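Local coordinates for protein homoserine O-acetyltransferase (Pseudomonas veronii, PDB 5EFZ) that hydrolyses ethyl acetate and related short acetyl esters to the alcohol and acetate, serving the breakdown of short-chain methyl ketones as a homodimeric alpha/beta-hydrolase, at residues Gly23-Ile28 with Leu45-Val50; Asn60-Pro65 with Tyr91-Val96; Glu82-Asp87 with Gln347-Leu352; Lys169-Ile174 with Ala295-Met300. All coordinates share one frame; numbering follows the deposited sequence.

Contact 1: Gly23-Ile28 with Leu45-Val50; sequences GPFELI and LLAVAV
Two side chains from 23-28 converge on the methyl group of A47. The ring of F25 is placed by a chi1 of 61°, which sets CG in the crowded position between the backbone N and the carbonyl carbon; F25 CD1 then lies 3.8 Å from A47 CB, approaching obliquely. L27 keeps CG beside its backbone N and brings CD1 to within 3.8 Å of the same A47 CB, while its CD2 lies at the edge of the F25 ring. Alanine suits this place, because its single methyl lets both the ring and the leucine branch come close to the strand.

On the other face I28 and V48 cross obliquely. The I28 chain is extended past CG1, so that its CD1 meets V48 CG2 at 3.9 Å, one beta-branched residue filling in beside another. The antiparallel backbone is held by two hydrogen-bonded pairs, E26 with V48 and I28 with L46; the bond from I28 N to L46 O, 2.8 Å long, is nearly straight at 177°.

Strand 26-29 is one of the two outermost strands of the main sheet within the chain. Strand 45-51 joins it to strand 92-96, L103 touches F25 and A47, and helix 124-139 packs L134 against I28 and V48.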
loop_
_atom_site.group_PDB
_atom_site.type_symbol
_atom_site.label_atom_id
_atom_site.label_comp_id
_atom_site.label_asym_id
_atom_site.label_seq_id
_atom_site.Cartn_x
_atom_site.Cartn_y
_atom_site.Cartn_z
ATOM N N GLY A 23 31.175 -2.976 8.499
ATOM C CA GLY A 23 32.191 -2.150 9.090
ATOM C C GLY A 23 32.927 -1.347 8.038
ATOM O O GLY A 23 32.641 -1.452 6.844
ATOM N N PRO A 24 33.921 -0.568 8.479
ATOM C CA PRO A 24 34.333 -0.505 9.887
ATOM C C PRO A 24 33.393 0.299 10.793
ATOM O O PRO A 24 32.754 1.264 10.360
ATOM C CB PRO A 24 35.721 0.150 9.803
ATOM C CG PRO A 24 35.687 0.927 8.565
ATOM C CD PRO A 24 34.902 0.089 7.600
ATOM N N PHE A 25 33.254 -0.157 12.035
ATOM C CA PHE A 25 32.536 0.598 13.059
ATOM C C PHE A 25 33.177 0.279 14.402
ATOM O O PHE A 25 33.828 -0.748 14.549
ATOM C CB PHE A 25 31.032 0.282 13.073
ATOM C CG PHE A 25 30.700 -1.167 13.372
ATOM C CD1 PHE A 25 30.741 -1.652 14.681
ATOM C CD2 PHE A 25 30.332 -2.030 12.349
ATOM C CE1 PHE A 25 30.427 -2.968 14.956
ATOM C CE2 PHE A 25 30.024 -3.346 12.609
ATOM C CZ PHE A 25 30.073 -3.827 13.920
ATOM N N GLU A 26 32.970 1.143 15.389
ATOM C CA GLU A 26 33.491 0.899 16.728
ATOM C C GLU A 26 32.332 0.652 17.682
ATOM O O GLU A 26 31.280 1.283 17.550
ATOM C CB GLU A 26 34.309 2.087 17.209
ATOM C CG GLU A 26 35.694 1.714 17.678
ATOM C CD GLU A 26 36.456 2.916 18.197
ATOM O OE1 GLU A 26 36.149 4.047 17.742
ATOM O OE2 GLU A 26 37.341 2.726 19.069
ATOM N N LEU A 27 32.513 -0.252 18.638
ATOM C CA LEU A 27 31.471 -0.487 19.658
ATOM C C LEU A 27 31.792 0.344 20.862
ATOM O O LEU A 27 32.835 0.131 21.503
ATOM C CB LEU A 27 31.386 -1.953 20.091
ATOM C CG LEU A 27 30.537 -2.967 19.357
ATOM C CD1 LEU A 27 29.224 -2.369 18.874
ATOM C CD2 LEU A 27 31.345 -3.529 18.206
ATOM N N ILE A 28 30.925 1.292 21.186
ATOM C CA ILE A 28 31.187 2.145 22.337
ATOM C C ILE A 28 30.197 1.874 23.456
ATOM O O ILE A 28 28.985 1.982 23.258
ATOM C CB ILE A 28 31.135 3.628 21.946
ATOM C CG1 ILE A 28 32.248 3.915 20.930
ATOM C CG2 ILE A 28 31.306 4.486 23.199
ATOM C CD1 ILE A 28 32.094 5.207 20.191
ATOM N N LEU A 45 25.673 -0.770 24.299
ATOM C CA LEU A 45 26.745 -0.633 23.322
ATOM C C LEU A 45 26.184 -0.029 22.044
ATOM O O LEU A 45 25.211 -0.531 21.473
ATOM C CB LEU A 45 27.381 -1.983 23.010
ATOM C CG LEU A 45 27.899 -2.833 24.156
ATOM C CD1 LEU A 45 28.606 -4.039 23.597
ATOM C CD2 LEU A 45 28.822 -2.048 25.038
ATOM N N LEU A 46 26.785 1.065 21.597
ATOM C CA LEU A 46 26.390 1.670 20.347
ATOM C C LEU A 46 27.478 1.415 19.320
ATOM O O LEU A 46 28.661 1.683 19.587
ATOM C CB LEU A 46 26.171 3.186 20.513
ATOM C CG LEU A 46 25.039 3.616 21.438
ATOM C CD1 LEU A 46 25.018 5.172 21.493
ATOM C CD2 LEU A 46 23.670 3.042 20.951
ATOM N N ALA A 47 27.071 0.890 18.166
ATOM C CA ALA A 47 27.953 0.730 17.011
ATOM C C ALA A 47 28.000 2.041 16.230
ATOM O O ALA A 47 26.960 2.527 15.750
ATOM C CB ALA A 47 27.478 -0.410 16.110
ATOM N N VAL A 48 29.200 2.599 16.116
ATOM C CA VAL A 48 29.389 3.950 15.592
ATOM C C VAL A 48 30.431 3.947 14.477
ATOM O O VAL A 48 31.522 3.390 14.624
ATOM C CB VAL A 48 29.867 4.942 16.703
ATOM C CG1 VAL A 48 29.969 6.376 16.144
ATOM C CG2 VAL A 48 28.961 4.898 17.932
ATOM N N ALA A 49 30.127 4.616 13.375
ATOM C CA ALA A 49 31.105 4.762 12.296
ATOM C C ALA A 49 31.350 6.250 12.155
ATOM O O ALA A 49 30.404 7.016 12.137
ATOM C CB ALA A 49 30.577 4.141 10.971
ATOM N N VAL A 50 32.614 6.655 12.134
ATOM C CA VAL A 50 32.949 8.067 12.023
ATOM C C VAL A 50 33.646 8.318 10.710
ATOM O O VAL A 50 34.602 7.622 10.387
ATOM C CB VAL A 50 33.861 8.506 13.184
ATOM C CG1 VAL A 50 34.218 10.007 13.077
ATOM C CG2 VAL A 50 33.184 8.128 14.528
#

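Contact 2: Asn60-Pro65 with Tyr91-Val96; sequences NAILVP and YCIIVV
I62, Y91 and V64 carry much of the packing between these parallel strands. I62 places CG1 beside its backbone N and runs out extended (chi2 176°), which delivers CD1 over one face of the Y91 ring. The CD1 methyl of I62 stands 3.9 Å from the ring centroid of Y91, a CH-pi contact, and leans toward the root of the ring, with I62 CD1 only 3.5 Å from Y91 CG. The same ring has N60 O at its edge, in plane, so a flat aromatic suits a spot with a methyl above and a carbonyl alongside. An alanine here would remove the ring and its CH-pi contact with I62, and would probably loosen the start of the strand pair.

V64 and I93 lie side by side and point the same way, V64 CG2 meeting I93 CG2 at 3.7 Å. On the opposite face of the sheet L63 crosses V96 obliquely, L63 CD1 touching V96 CG2 at 3.5 Å. Beta-branched residues suit such strands because they are compact and fill the sheet surface close to the backbone.

Backbone bonds run in both directions from alternate residues of strand 61-65. The straightest, I94 N to I62 O at 2.8 Å, points nearly along the C=O axis. N60 turns its amide elsewhere, OD1 to N55 N and ND2 to A53 O and K90 O. Helix 72-79 links the strands as a beta-alpha-beta unit. The backbone amides are paired strand to strand and the side chains are almost all apolar, consistent with a buried inner pair of the sheet.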
loop_
_atom_site.group_PDB
_atom_site.type_symbol
_atom_site.label_atom_id
_atom_site.label_comp_id
_atom_site.label_asym_id
_atom_site.label_seq_id
_atom_site.Cartn_x
_atom_site.Cartn_y
_atom_site.Cartn_z
ATOM N N ASN A 60 31.767 21.018 13.506
ATOM C CA ASN A 60 31.439 20.449 12.190
ATOM C C ASN A 60 30.946 19.015 12.264
ATOM O O ASN A 60 31.098 18.240 11.315
ATOM C CB ASN A 60 32.652 20.520 11.258
ATOM C CG ASN A 60 33.806 19.625 11.729
ATOM O OD1 ASN A 60 33.953 19.382 12.917
ATOM N ND2 ASN A 60 34.639 19.170 10.797
ATOM N N ALA A 61 30.321 18.669 13.380
ATOM C CA ALA A 61 29.775 17.322 13.572
ATOM C C ALA A 61 28.386 17.190 12.962
ATOM O O ALA A 61 27.500 18.016 13.214
ATOM C CB ALA A 61 29.731 16.993 15.058
ATOM N N ILE A 62 28.189 16.135 12.171
ATOM C CA ILE A 62 26.870 15.805 11.609
ATOM C C ILE A 62 26.486 14.415 12.124
ATOM O O ILE A 62 27.268 13.478 12.014
ATOM C CB ILE A 62 26.870 15.801 10.068
ATOM C CG1 ILE A 62 27.228 17.190 9.520
ATOM C CG2 ILE A 62 25.468 15.294 9.508
ATOM C CD1 ILE A 62 27.343 17.242 8.005
ATOM N N LEU A 63 25.298 14.296 12.704
ATOM C CA LEU A 63 24.863 12.992 13.242
ATOM C C LEU A 63 23.911 12.366 12.251
ATOM O O LEU A 63 23.000 13.030 11.789
ATOM C CB LEU A 63 24.173 13.144 14.581
ATOM C CG LEU A 63 23.533 11.865 15.155
ATOM C CD1 LEU A 63 24.619 10.958 15.670
ATOM C CD2 LEU A 63 22.619 12.264 16.298
ATOM N N VAL A 64 24.139 11.089 11.929
ATOM C CA VAL A 64 23.307 10.364 10.977
ATOM C C VAL A 64 22.781 9.100 11.671
ATOM O O VAL A 64 23.526 8.129 11.826
ATOM C CB VAL A 64 24.102 9.981 9.723
ATOM C CG1 VAL A 64 23.174 9.314 8.697
ATOM C CG2 VAL A 64 24.738 11.267 9.085
ATOM N N PRO A 65 21.514 9.121 12.126
ATOM C CA PRO A 65 20.889 7.891 12.661
ATOM C C PRO A 65 20.555 6.925 11.543
ATOM O O PRO A 65 20.537 7.314 10.387
ATOM C CB PRO A 65 19.585 8.386 13.327
ATOM C CG PRO A 65 19.752 9.911 13.440
ATOM C CD PRO A 65 20.600 10.277 12.221
ATOM N N TYR A 91 33.303 17.810 7.157
ATOM C CA TYR A 91 32.495 17.495 8.353
ATOM C C TYR A 91 32.960 16.219 9.024
ATOM O O TYR A 91 33.550 15.347 8.379
ATOM C CB TYR A 91 31.010 17.361 7.966
ATOM C CG TYR A 91 30.492 18.642 7.409
ATOM C CD1 TYR A 91 30.109 19.656 8.251
ATOM C CD2 TYR A 91 30.394 18.838 6.031
ATOM C CE1 TYR A 91 29.648 20.864 7.757
ATOM C CE2 TYR A 91 29.934 20.035 5.516
ATOM C CZ TYR A 91 29.563 21.047 6.387
ATOM O OH TYR A 91 29.105 22.240 5.903
ATOM N N CYS A 92 32.749 16.137 10.336
ATOM C CA CYS A 92 32.852 14.875 11.040
ATOM C C CYS A 92 31.473 14.223 11.074
ATOM O O CYS A 92 30.582 14.633 11.841
ATOM C CB CYS A 92 33.392 15.090 12.455
ATOM S SG CYS A 92 33.586 13.534 13.375
ATOM N N ILE A 93 31.303 13.201 10.257
ATOM C CA ILE A 93 30.004 12.577 10.086
ATOM C C ILE A 93 29.936 11.308 10.920
ATOM O O ILE A 93 30.707 10.358 10.719
ATOM C CB ILE A 93 29.738 12.290 8.597
ATOM C CG1 ILE A 93 29.880 13.599 7.789
ATOM C CG2 ILE A 93 28.357 11.705 8.411
ATOM C CD1 ILE A 93 30.393 13.390 6.395
ATOM N N ILE A 94 29.027 11.315 11.882
ATOM C CA ILE A 94 29.006 10.283 12.910
ATOM C C ILE A 94 27.733 9.505 12.708
ATOM O O ILE A 94 26.660 10.054 12.929
ATOM C CB ILE A 94 29.066 10.902 14.317
ATOM C CG1 ILE A 94 30.338 11.768 14.435
ATOM C CG2 ILE A 94 28.979 9.808 15.407
ATOM C CD1 ILE A 94 30.463 12.543 15.742
ATOM N N VAL A 95 27.863 8.238 12.305
ATOM C CA VAL A 95 26.703 7.433 11.957
ATOM C C VAL A 95 26.465 6.424 13.089
ATOM O O VAL A 95 27.338 5.600 13.381
ATOM C CB VAL A 95 26.906 6.692 10.639
ATOM C CG1 VAL A 95 25.571 6.005 10.224
ATOM C CG2 VAL A 95 27.418 7.687 9.563
ATOM N N VAL A 96 25.313 6.523 13.741
ATOM C CA VAL A 96 25.075 5.738 14.947
ATOM C C VAL A 96 23.967 4.736 14.690
ATOM O O VAL A 96 22.842 5.107 14.336
ATOM C CB VAL A 96 24.727 6.634 16.139
ATOM C CG1 VAL A 96 24.517 5.779 17.436
ATOM C CG2 VAL A 96 25.824 7.737 16.332
#

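Contact 3: Glu82-Asp87 with Gln347-Leu352; sequences EGRALD and QLDAHL
R84 sets CG beside its backbone N and then bends twice, at chi2 (-75°) and chi3 (-61°), so that NE faces helix 342-356, where D349 holds its carboxylate out toward the loop with CG beside the backbone N. The two side chains cross at about a right angle. R84 NE donates to D349 OD2 at 2.8 Å, forming a salt bridge in which the acceptor lies in the guanidinium plane and uses its syn lone pair. Guanidinium and carboxylate are turned 65° apart, so this is a single-point grip through NE and not a two-pronged one.

D349 OD1 is left to gather other donors. A weak bond comes from A85 N at 3.2 Å; one water links OD1 to L86 N, and a second accepts from R84 NH2 and bonds OD1 weakly. Such a gathering of donors would favour the charged carboxylate. A leucine in place of R84 would lose the salt bridge and the guanidinium end of a water link, and would probably leave D349 less firmly oriented.

Below the polar layer A85 CB presses on L352 CB at 3.5 Å, tighter than usual contact; alanine fits because the loop backbone comes so near the helix. L86, the centre of an inverse gamma turn, reaches L352 more distantly, L86 CD2 lying 4.4 Å from L352 CD1.

R84 NH1 also bonds I78 O near the end of helix 72-79, from which the loop leads toward strand 92-96, while helix 342-356 lays L348 and L352 on strands 296-300 and 170-174 of the central sheet.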
loop_
_atom_site.group_PDB
_atom_site.type_symbol
_atom_site.label_atom_id
_atom_site.label_comp_id
_atom_site.label_asym_id
_atom_site.label_seq_id
_atom_site.Cartn_x
_atom_site.Cartn_y
_atom_site.Cartn_z
ATOM N N GLU A 82 33.306 12.564 -0.743
ATOM C CA GLU A 82 33.869 13.871 -1.040
ATOM C C GLU A 82 33.054 14.726 -2.030
ATOM O O GLU A 82 32.950 15.934 -1.855
ATOM C CB GLU A 82 35.309 13.715 -1.519
ATOM C CG GLU A 82 36.230 13.524 -0.326
ATOM C CD GLU A 82 37.696 13.741 -0.627
ATOM O OE1 GLU A 82 38.063 13.986 -1.802
ATOM O OE2 GLU A 82 38.481 13.671 0.337
ATOM N N GLY A 83 32.420 14.148 -3.028
ATOM C CA GLY A 83 31.657 15.033 -3.904
ATOM C C GLY A 83 30.292 15.461 -3.355
ATOM O O GLY A 83 29.529 16.150 -4.014
ATOM N N ARG A 84 29.977 15.059 -2.136
ATOM C CA ARG A 84 28.584 15.091 -1.682
ATOM C C ARG A 84 28.337 16.196 -0.646
ATOM O O ARG A 84 29.276 16.831 -0.192
ATOM C CB ARG A 84 28.203 13.727 -1.099
ATOM C CG ARG A 84 28.618 12.520 -1.953
ATOM C CD ARG A 84 27.725 12.350 -3.171
ATOM N NE ARG A 84 26.319 12.114 -2.816
ATOM C CZ ARG A 84 25.799 10.927 -2.500
ATOM N NH1 ARG A 84 26.561 9.834 -2.483
ATOM N NH2 ARG A 84 24.502 10.824 -2.210
ATOM N N ALA A 85 27.081 16.415 -0.261
ATOM C CA ALA A 85 26.794 17.351 0.832
ATOM C C ALA A 85 27.426 16.856 2.148
ATOM O O ALA A 85 28.073 17.634 2.878
ATOM C CB ALA A 85 25.273 17.545 1.002
ATOM N N LEU A 86 27.222 15.573 2.464
ATOM C CA LEU A 86 27.865 14.964 3.633
ATOM C C LEU A 86 29.295 14.591 3.253
ATOM O O LEU A 86 29.610 13.441 2.969
ATOM C CB LEU A 86 27.102 13.736 4.110
ATOM C CG LEU A 86 25.615 13.990 4.399
ATOM C CD1 LEU A 86 24.976 12.768 5.010
ATOM C CD2 LEU A 86 25.444 15.214 5.292
ATOM N N ASP A 87 30.152 15.593 3.274
ATOM C CA ASP A 87 31.513 15.503 2.792
ATOM C C ASP A 87 32.467 15.353 3.977
ATOM O O ASP A 87 32.624 16.281 4.753
ATOM C CB ASP A 87 31.828 16.776 1.986
ATOM C CG ASP A 87 33.191 16.757 1.316
ATOM O OD1 ASP A 87 34.102 16.013 1.737
ATOM O OD2 ASP A 87 33.355 17.526 0.341
ATOM N N GLN A 347 19.163 15.941 -6.060
ATOM C CA GLN A 347 18.329 16.960 -5.408
ATOM C C GLN A 347 18.654 17.077 -3.933
ATOM O O GLN A 347 18.747 18.183 -3.363
ATOM C CB GLN A 347 16.844 16.633 -5.547
ATOM C CG GLN A 347 16.321 16.434 -6.932
ATOM C CD GLN A 347 14.914 15.832 -6.854
ATOM O OE1 GLN A 347 14.077 16.280 -6.046
ATOM N NE2 GLN A 347 14.668 14.797 -7.652
ATOM N N LEU A 348 18.806 15.927 -3.286
ATOM C CA LEU A 348 19.064 15.930 -1.858
ATOM C C LEU A 348 20.369 16.637 -1.525
ATOM O O LEU A 348 20.439 17.392 -0.540
ATOM C CB LEU A 348 19.112 14.493 -1.322
ATOM C CG LEU A 348 19.385 14.387 0.182
ATOM C CD1 LEU A 348 18.295 15.105 0.975
ATOM C CD2 LEU A 348 19.433 12.922 0.593
ATOM N N ASP A 349 21.412 16.379 -2.327
ATOM C CA ASP A 349 22.714 17.003 -2.066
ATOM C C ASP A 349 22.592 18.516 -2.151
ATOM O O ASP A 349 23.233 19.256 -1.359
ATOM C CB ASP A 349 23.790 16.505 -3.053
ATOM C CG ASP A 349 24.482 15.219 -2.573
ATOM O OD1 ASP A 349 24.423 14.915 -1.355
ATOM O OD2 ASP A 349 25.086 14.510 -3.411
ATOM N N ALA A 350 21.797 18.970 -3.121
ATOM C CA ALA A 350 21.626 20.410 -3.353
ATOM C C ALA A 350 20.902 21.053 -2.160
ATOM O O ALA A 350 21.318 22.113 -1.665
ATOM C CB ALA A 350 20.874 20.666 -4.662
ATOM N N HIS A 351 19.834 20.409 -1.681
ATOM C CA HIS A 351 19.106 20.932 -0.518
ATOM C C HIS A 351 20.004 20.909 0.733
ATOM O O HIS A 351 20.071 21.878 1.494
ATOM C CB HIS A 351 17.827 20.125 -0.231
ATOM C CG HIS A 351 16.755 20.284 -1.258
ATOM N ND1 HIS A 351 16.280 21.515 -1.676
ATOM C CD2 HIS A 351 16.041 19.369 -1.958
ATOM C CE1 HIS A 351 15.335 21.345 -2.576
ATOM N NE2 HIS A 351 15.168 20.040 -2.765
ATOM N N LEU A 352 20.682 19.794 0.955
ATOM C CA LEU A 352 21.538 19.691 2.141
ATOM C C LEU A 352 22.694 20.700 2.123
ATOM O O LEU A 352 23.075 21.230 3.170
ATOM C CB LEU A 352 22.110 18.291 2.280
ATOM C CG LEU A 352 21.138 17.178 2.702
ATOM C CD1 LEU A 352 21.919 15.862 2.821
ATOM C CD2 LEU A 352 20.381 17.509 3.994
HETATM O O HOH W 1 22.513 12.886 -1.700
HETATM O O HOH W 2 25.385 13.794 0.989
#

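Contact 4: Lys169-Ile174 with Ala295-Met300; sequences KRAAAI and AKTYVM
Five backbone hydrogen bonds join these parallel strands, with donors drawn from both sides. The bond from A173 N to Y298 O, 3.0 Å long, approaches nearly along the C=O axis, and so does that from Y298 N to A171 O at 2.9 Å. M300 N to A173 O, also 2.9 Å, lies in the carbonyl plane. Toward the start of the strands K296 N reaches K169 O at a longer 3.1 Å, the donor standing above the carbonyl plane. Within its own segment T297 turns OG1 back beside the backbone N and gives its proton to A295 O at 2.9 Å, just before the strand, which satisfies a buried hydroxyl locally.

In the alpha/beta-hydrolase fold this pair follows the strand of the nucleophile elbow: strand 170-174 borders strand 146-150, which runs into S151, and strand 296-300 leads toward D305, both inferred catalytic residues. The long insertion between the two strands is more than half helical.

Small side chains line both faces of the strand pair, all of them buried. A171 CB rests 3.8 Å from T297 OG1 and 4.1 Å from A295 CB, while A171 and A173 leave room for helix 152-163 to approach through T157, A154 and Y158. On the other face A172 receives L352 of helix 342-356. I174, beta-branched and buried, sets its CG2 3.7 Å from M300 O and packs against V148, L328 and L337.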
loop_
_atom_site.group_PDB
_atom_site.type_symbol
_atom_site.label_atom_id
_atom_site.label_comp_id
_atom_site.label_asym_id
_atom_site.label_seq_id
_atom_site.Cartn_x
_atom_site.Cartn_y
_atom_site.Cartn_z
ATOM N N LYS A 169 21.662 22.402 15.518
ATOM C CA LYS A 169 21.664 23.687 14.797
ATOM C C LYS A 169 20.832 23.616 13.511
ATOM O O LYS A 169 20.270 24.643 13.084
ATOM C CB LYS A 169 23.096 24.136 14.476
ATOM C CG LYS A 169 23.998 24.295 15.714
ATOM C CD LYS A 169 23.304 25.186 16.759
ATOM C CE LYS A 169 24.195 25.423 17.968
ATOM N NZ LYS A 169 23.553 26.269 19.029
ATOM N N ARG A 170 20.793 22.434 12.896
ATOM C CA ARG A 170 20.082 22.218 11.621
ATOM C C ARG A 170 19.546 20.816 11.649
ATOM O O ARG A 170 20.204 19.950 12.193
ATOM C CB ARG A 170 21.009 22.376 10.412
ATOM C CG ARG A 170 21.683 23.742 10.314
ATOM C CD ARG A 170 22.698 23.728 9.173
ATOM N NE ARG A 170 23.445 24.988 9.138
ATOM C CZ ARG A 170 24.508 25.250 9.895
ATOM N NH1 ARG A 170 24.958 24.347 10.768
ATOM N NH2 ARG A 170 25.105 26.436 9.795
ATOM N N ALA A 171 18.374 20.594 11.045
ATOM C CA ALA A 171 17.765 19.280 11.012
ATOM C C ALA A 171 17.227 19.036 9.611
ATOM O O ALA A 171 16.624 19.921 8.995
ATOM C CB ALA A 171 16.637 19.162 12.065
ATOM N N ALA A 172 17.478 17.844 9.098
ATOM C CA ALA A 172 16.916 17.439 7.822
ATOM C C ALA A 172 16.196 16.114 8.013
ATOM O O ALA A 172 16.817 15.050 8.253
ATOM C CB ALA A 172 18.004 17.336 6.732
ATOM N N ALA A 173 14.872 16.179 7.897
ATOM C CA ALA A 173 14.017 15.004 8.106
ATOM C C ALA A 173 13.536 14.489 6.778
ATOM O O ALA A 173 12.630 15.080 6.168
ATOM C CB ALA A 173 12.840 15.335 9.003
ATOM N N ILE A 174 14.176 13.423 6.300
ATOM C CA ILE A 174 13.854 12.859 4.988
ATOM C C ILE A 174 12.878 11.692 5.118
ATOM O O ILE A 174 13.146 10.742 5.862
ATOM C CB ILE A 174 15.101 12.361 4.279
ATOM C CG1 ILE A 174 16.198 13.462 4.227
ATOM C CG2 ILE A 174 14.742 11.895 2.874
ATOM C CD1 ILE A 174 17.588 12.884 3.961
ATOM N N ALA A 295 16.214 24.434 15.649
ATOM C CA ALA A 295 17.042 24.074 14.492
ATOM C C ALA A 295 16.466 24.622 13.207
ATOM O O ALA A 295 15.254 24.562 13.002
ATOM C CB ALA A 295 17.170 22.531 14.353
ATOM N N LYS A 296 17.332 25.107 12.320
ATOM C CA LYS A 296 16.911 25.353 10.932
ATOM C C LYS A 296 16.563 24.029 10.320
ATOM O O LYS A 296 17.429 23.147 10.176
ATOM C CB LYS A 296 18.022 26.060 10.132
ATOM C CG LYS A 296 17.649 26.434 8.673
ATOM C CD LYS A 296 16.512 27.445 8.652
ATOM C CE LYS A 296 16.002 27.735 7.227
ATOM N NZ LYS A 296 14.789 28.631 7.212
ATOM N N THR A 297 15.293 23.846 9.953
ATOM C CA THR A 297 14.819 22.511 9.582
ATOM C C THR A 297 14.245 22.404 8.161
ATOM O O THR A 297 13.399 23.211 7.776
ATOM C CB THR A 297 13.716 22.045 10.577
ATOM O OG1 THR A 297 14.221 22.135 11.911
ATOM C CG2 THR A 297 13.278 20.615 10.289
ATOM N N TYR A 298 14.732 21.425 7.397
ATOM C CA TYR A 298 14.156 21.053 6.094
ATOM C C TYR A 298 13.330 19.772 6.256
ATOM O O TYR A 298 13.834 18.742 6.744
ATOM C CB TYR A 298 15.255 20.809 5.035
ATOM C CG TYR A 298 15.905 22.049 4.463
ATOM C CD1 TYR A 298 15.619 23.313 4.966
ATOM C CD2 TYR A 298 16.827 21.948 3.427
ATOM C CE1 TYR A 298 16.244 24.455 4.442
ATOM C CE2 TYR A 298 17.453 23.080 2.895
ATOM C CZ TYR A 298 17.155 24.311 3.405
ATOM O OH TYR A 298 17.770 25.415 2.881
ATOM N N VAL A 299 12.058 19.846 5.862
ATOM C CA VAL A 299 11.156 18.703 5.892
ATOM C C VAL A 299 11.064 18.197 4.458
ATOM O O VAL A 299 10.653 18.953 3.557
ATOM C CB VAL A 299 9.753 19.099 6.416
ATOM C CG1 VAL A 299 8.787 17.874 6.380
ATOM C CG2 VAL A 299 9.844 19.726 7.824
ATOM N N MET A 300 11.518 16.969 4.241
ATOM C CA MET A 300 11.746 16.470 2.879
ATOM C C MET A 300 11.114 15.102 2.646
ATOM O O MET A 300 11.801 14.090 2.591
ATOM C CB MET A 300 13.272 16.431 2.589
ATOM C CG MET A 300 13.930 17.839 2.793
ATOM S SD MET A 300 15.690 17.821 2.403
ATOM C CE MET A 300 15.653 17.541 0.680
#

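In the fold
From the N terminus, contact 1 closes a short loop between two antiparallel strands at one side of the main sheet, and is complete before contact 2 opens. Contact 2 closes a beta-alpha-beta loop, and its strand 92-96 joins strand 45-51 of contact 1. Segment 82-87 lies within that loop, yet its partner, 347-352, comes from near the C terminus, so contacts 2 and 3 cross along the chain; I93 and I62 touch L86. Contact 4 falls wholly within the long span of contact 3 and closes a long, mostly helical span. L352 and L348 meet A172 and M300, tying the C-terminal helix to the far half of the sheet.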